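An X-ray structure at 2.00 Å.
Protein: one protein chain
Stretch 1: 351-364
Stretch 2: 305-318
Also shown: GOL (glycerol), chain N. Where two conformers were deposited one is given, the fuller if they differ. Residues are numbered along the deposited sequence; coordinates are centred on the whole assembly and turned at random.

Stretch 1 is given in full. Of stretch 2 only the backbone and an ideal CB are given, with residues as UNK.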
# COMPACT_ATOMS: atom_id res chain seq x y z
N GLY A 351 -3.71 15.02 2.59
CA GLY A 351 -5.10 14.98 2.20
C GLY A 351 -5.47 14.10 1.01
O GLY A 351 -6.63 14.06 0.64
N LEU A 352 -4.52 13.37 0.42
CA LEU A 352 -4.89 12.33 -0.55
C LEU A 352 -5.75 11.23 0.11
O LEU A 352 -6.53 10.58 -0.53
CB LEU A 352 -3.63 11.72 -1.17
CG LEU A 352 -2.86 12.61 -2.16
CD1 LEU A 352 -1.75 11.81 -2.82
CD2 LEU A 352 -3.80 13.19 -3.22
N ASP A 353 -5.57 11.04 1.41
CA ASP A 353 -6.25 9.99 2.16
C ASP A 353 -7.13 10.60 3.25
O ASP A 353 -6.97 11.74 3.60
CB ASP A 353 -5.22 9.09 2.83
CG ASP A 353 -4.33 8.35 1.81
OD1 ASP A 353 -4.75 8.16 0.65
OD2 ASP A 353 -3.21 7.98 2.19
N LYS A 354 -8.04 9.79 3.75
CA LYS A 354 -8.94 10.18 4.83
C LYS A 354 -8.46 9.47 6.08
O LYS A 354 -8.32 8.25 6.09
CB LYS A 354 -10.37 9.81 4.48
CG LYS A 354 -11.12 10.90 3.74
CD LYS A 354 -12.46 10.41 3.16
CE LYS A 354 -13.10 11.50 2.28
NZ LYS A 354 -14.56 11.25 2.13
N VAL A 355 -8.21 10.23 7.12
CA VAL A 355 -7.66 9.69 8.36
C VAL A 355 -8.71 9.89 9.44
O VAL A 355 -9.23 10.99 9.62
CB VAL A 355 -6.35 10.38 8.70
CG1 VAL A 355 -5.79 9.93 10.06
CG2 VAL A 355 -5.37 10.16 7.55
N VAL A 356 -9.06 8.80 10.13
CA VAL A 356 -10.09 8.87 11.17
C VAL A 356 -9.62 8.16 12.41
O VAL A 356 -9.16 7.00 12.33
CB VAL A 356 -11.40 8.22 10.68
CG1 VAL A 356 -12.50 8.44 11.72
CG2 VAL A 356 -11.81 8.74 9.31
N SER A 357 -9.72 8.81 13.58
CA SER A 357 -9.41 8.15 14.84
C SER A 357 -10.44 7.03 15.14
O SER A 357 -11.55 7.06 14.62
CB SER A 357 -9.42 9.16 15.98
OG SER A 357 -10.74 9.55 16.29
N LEU A 358 -10.08 6.05 15.95
CA LEU A 358 -11.01 4.98 16.36
C LEU A 358 -12.21 5.46 17.19
O LEU A 358 -13.24 4.79 17.23
CB LEU A 358 -10.30 3.85 17.10
CG LEU A 358 -9.22 3.05 16.34
CD1 LEU A 358 -8.98 1.66 16.95
CD2 LEU A 358 -9.48 2.93 14.86
N SER A 359 -12.09 6.65 17.77
CA SER A 359 -13.22 7.29 18.41
C SER A 359 -14.04 8.06 17.38
O SER A 359 -15.00 8.68 17.74
CB SER A 359 -12.76 8.23 19.53
OG SER A 359 -11.90 9.24 19.03
N GLY A 360 -13.66 8.04 16.10
CA GLY A 360 -14.53 8.55 15.03
C GLY A 360 -14.35 9.95 14.47
O GLY A 360 -15.20 10.42 13.70
N THR A 361 -13.28 10.63 14.83
CA THR A 361 -13.01 11.99 14.38
C THR A 361 -12.11 11.97 13.15
O THR A 361 -11.03 11.39 13.15
CB THR A 361 -12.28 12.77 15.50
OG1 THR A 361 -13.10 12.76 16.66
CG2 THR A 361 -11.93 14.26 15.11
N SER A 362 -12.59 12.61 12.08
CA SER A 362 -11.80 12.82 10.89
C SER A 362 -10.68 13.83 11.20
O SER A 362 -10.86 14.76 11.98
CB SER A 362 -12.66 13.37 9.76
OG SER A 362 -13.76 12.50 9.53
N ILE A 363 -9.52 13.61 10.62
CA ILE A 363 -8.36 14.49 10.84
C ILE A 363 -7.85 15.01 9.50
O ILE A 363 -7.51 14.25 8.61
CB ILE A 363 -7.24 13.77 11.54
CG1 ILE A 363 -7.74 13.16 12.84
CG2 ILE A 363 -6.05 14.75 11.79
CD1 ILE A 363 -6.69 12.40 13.62
N GLU A 364 -7.82 16.32 9.36
CA GLU A 364 -7.33 16.96 8.14
C GLU A 364 -5.79 17.00 8.19
O GLU A 364 -5.21 17.99 8.65
CB GLU A 364 -7.93 18.37 8.07
CG GLU A 364 -7.54 19.20 6.87
CD GLU A 364 -8.14 20.60 6.93
OE1 GLU A 364 -9.22 20.79 7.56
OE2 GLU A 364 -7.52 21.51 6.36
N UNK A 305 -2.90 9.60 23.51
CA UNK A 305 -2.70 8.95 22.22
C UNK A 305 -3.93 8.18 21.77
O UNK A 305 -4.76 7.72 22.58
CB UNK A 305 -1.50 8.01 22.29
N UNK A 306 -4.04 8.01 20.47
CA UNK A 306 -5.14 7.25 19.87
C UNK A 306 -4.70 6.56 18.58
O UNK A 306 -3.88 7.10 17.83
CB UNK A 306 -6.33 8.17 19.59
N UNK A 307 -5.30 5.41 18.28
CA UNK A 307 -5.08 4.72 17.01
C UNK A 307 -5.89 5.44 15.93
O UNK A 307 -7.01 5.94 16.17
CB UNK A 307 -5.47 3.24 17.10
N UNK A 308 -5.31 5.52 14.74
CA UNK A 308 -5.95 6.12 13.57
C UNK A 308 -6.04 5.10 12.46
O UNK A 308 -5.11 4.31 12.25
CB UNK A 308 -5.19 7.36 13.10
N UNK A 309 -7.14 5.13 11.75
CA UNK A 309 -7.34 4.36 10.54
C UNK A 309 -7.20 5.29 9.33
O UNK A 309 -7.70 6.42 9.33
CB UNK A 309 -8.71 3.67 10.55
N UNK A 310 -6.51 4.80 8.29
CA UNK A 310 -6.32 5.55 7.06
C UNK A 310 -7.07 4.85 5.93
O UNK A 310 -6.85 3.65 5.67
CB UNK A 310 -4.83 5.69 6.73
N UNK A 311 -7.98 5.60 5.31
CA UNK A 311 -8.78 5.14 4.20
C UNK A 311 -8.38 5.88 2.93
O UNK A 311 -7.89 7.01 2.99
CB UNK A 311 -10.27 5.33 4.49
N UNK A 312 -8.68 5.28 1.77
CA UNK A 312 -8.58 6.02 0.52
C UNK A 312 -9.42 7.26 0.57
O UNK A 312 -10.49 7.30 1.20
CB UNK A 312 -9.00 5.15 -0.67
N UNK A 313 -8.93 8.30 -0.09
CA UNK A 313 -9.52 9.58 0.03
C UNK A 313 -10.85 9.76 -0.67
O UNK A 313 -11.59 10.66 -0.34
CB UNK A 313 -8.53 10.62 -0.49
N UNK A 314 -11.20 8.92 -1.62
CA UNK A 314 -12.43 9.07 -2.40
C UNK A 314 -13.63 8.34 -1.76
O UNK A 314 -14.71 8.36 -2.29
CB UNK A 314 -12.20 8.55 -3.82
N UNK A 315 -13.43 7.66 -0.63
CA UNK A 315 -14.47 6.80 -0.07
C UNK A 315 -15.38 7.54 0.90
O UNK A 315 -14.94 8.40 1.67
CB UNK A 315 -13.83 5.60 0.64
N UNK A 316 -16.64 7.14 0.91
CA UNK A 316 -17.55 7.61 1.93
C UNK A 316 -17.33 6.76 3.14
O UNK A 316 -17.80 5.63 3.20
CB UNK A 316 -19.01 7.56 1.47
N UNK A 317 -16.61 7.29 4.12
CA UNK A 317 -16.22 6.51 5.28
C UNK A 317 -17.39 6.31 6.28
O UNK A 317 -17.28 5.49 7.16
CB UNK A 317 -15.04 7.20 5.98
N UNK A 318 -18.51 7.00 6.09
CA UNK A 318 -19.72 6.66 6.86
C UNK A 318 -20.27 5.31 6.43
O UNK A 318 -20.94 4.61 7.20
CB UNK A 318 -20.79 7.74 6.69
C1 GOL N . -8.55 9.13 -3.86
O1 GOL N . -8.55 7.80 -3.36
C2 GOL N . -7.22 9.91 -3.71
O2 GOL N . -7.43 11.21 -3.18
C3 GOL N . -6.52 10.08 -5.05
O3 GOL N . -5.76 8.94 -5.33

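Position 305 lies out of reach of stretch 1; it is S305. At 306 the CB points toward stretch 1, 4.9 Å from S357 CB, near the turn S357 to G360, whose amides and hydroxyls suit a long acceptor, though other polar chains could fit. The deposited residue is E306. Its OE2 accepts a very short hydrogen bond from S359 OG, 2.4 Å, and a weak one from S359 N, 3.4 Å, while water 1 links E306 OE1 to S357 OG.

Position 307 points sideways, 3.8 Å from L358 CG, so a compact or branched apolar group suits. V307 puts its CB 3.9 Å from L358 CD1, and its backbone O receives L358 N at 3.1 Å, closing the ladder at this end.

Position 308 pairs with S357 across a non-hydrogen-bonded site, CB 4.0 Å from V355 CG1, with I363 beyond. A medium or large apolar chain could reach both. L308 does: CD1 lies 3.8 Å from V355 CG1 and CD2 3.8 Å from I363 CD1.

At 309, on the face of V356, the CB sits 4.4 Å from L358 CD2; a small apolar residue is enough to touch it. A309 does so, and its backbone bonds V356 twice: A309 N to V356 O, 2.8 Å, and V356 N to A309 O, 2.9 Å.

Position 310 returns to the face of V355, its CB 4.6 Å from V355 CG2, where beta-branched or other aliphatic residues fit a strand. V310 brings CG1 to 4.3 Å from V355 CG2 and 3.7 Å from D353 CB.

Position 311 shares the face of K354 and V356; an aromatic or long aliphatic chain could cover V356. Y311 lays CE1 4.1 Å from V356 CG2, while Y311 N donates to K354 O at 2.8 Å.

At 312 the CB points away and phi is -56°, compatible with proline among others; P312 opens a type I turn.

Position 313 is the strictest: an ideal CB would lie 2.0 Å from L352 O, a clash, so glycine is called for. G313 lets its CA approach L352 O to 3.2 Å.

Position 314 points away, leaving choice wide; H314 ND1 meets GOL O1 in a very short 2.4 Å hydrogen bond. At 315 the CB points sideways with nothing of stretch 1 within 5.5 Å, so many side chains would suit. In L315 the end leads away, and L315 O accepts K354 NZ at 2.9 Å.

Position 316 also points away; it is D316. Position 317 points toward K354 and V356, suiting a small mixed-character residue: T317 sets CG2 4.1 Å from K354 CD. Position 318 is free; it is D318.

Stretch 2, residues 305-318: SEVLAVYPGHLDTD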
# COMPACT_ATOMS: atom_id res chain seq x y z
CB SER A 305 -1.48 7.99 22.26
OG SER A 305 -0.29 8.71 22.62
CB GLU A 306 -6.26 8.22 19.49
CG GLU A 306 -7.45 8.24 20.38
CD GLU A 306 -8.61 9.03 19.75
OE1 GLU A 306 -8.46 10.25 19.60
OE2 GLU A 306 -9.63 8.40 19.38
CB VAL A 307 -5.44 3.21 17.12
CG1 VAL A 307 -5.30 2.51 15.78
CG2 VAL A 307 -4.55 2.53 18.20
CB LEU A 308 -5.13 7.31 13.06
CG LEU A 308 -4.67 8.37 14.06
CD1 LEU A 308 -3.89 9.49 13.33
CD2 LEU A 308 -5.89 8.94 14.83
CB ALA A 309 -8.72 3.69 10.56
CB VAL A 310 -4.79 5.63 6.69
CG1 VAL A 310 -4.55 6.54 5.46
CG2 VAL A 310 -3.96 6.12 7.91
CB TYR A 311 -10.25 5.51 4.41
CG TYR A 311 -10.93 4.88 5.58
CD1 TYR A 311 -10.91 5.47 6.83
CD2 TYR A 311 -11.60 3.69 5.43
CE1 TYR A 311 -11.60 4.88 7.91
CE2 TYR A 311 -12.26 3.11 6.47
CZ TYR A 311 -12.26 3.70 7.70
OH TYR A 311 -12.90 3.03 8.70
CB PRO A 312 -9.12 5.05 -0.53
CG PRO A 312 -8.99 3.69 0.07
CD PRO A 312 -9.09 3.87 1.57
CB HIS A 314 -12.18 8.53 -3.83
CG HIS A 314 -11.82 7.07 -3.88
ND1 HIS A 314 -10.52 6.62 -3.89
CD2 HIS A 314 -12.60 5.97 -3.95
CE1 HIS A 314 -10.51 5.30 -3.96
NE2 HIS A 314 -11.77 4.88 -4.00
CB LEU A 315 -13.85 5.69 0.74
CG LEU A 315 -13.22 4.51 0.07
CD1 LEU A 315 -12.79 3.61 1.26
CD2 LEU A 315 -14.18 3.79 -0.91
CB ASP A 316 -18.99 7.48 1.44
CG ASP A 316 -20.01 7.83 2.53
OD1 ASP A 316 -19.65 8.15 3.68
OD2 ASP A 316 -21.19 7.73 2.22
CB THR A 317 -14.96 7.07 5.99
OG1 THR A 317 -15.20 8.40 6.41
CG2 THR A 317 -13.78 7.06 5.02
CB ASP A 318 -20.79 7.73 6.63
CG ASP A 318 -20.46 9.02 7.31
OD1 ASP A 318 -19.90 8.94 8.43
OD2 ASP A 318 -20.83 10.08 6.75
O HOH W 1 -10.05 11.59 18.07
O HOH W 2 -6.33 7.89 -1.58
O HOH W 3 -16.29 10.27 3.98
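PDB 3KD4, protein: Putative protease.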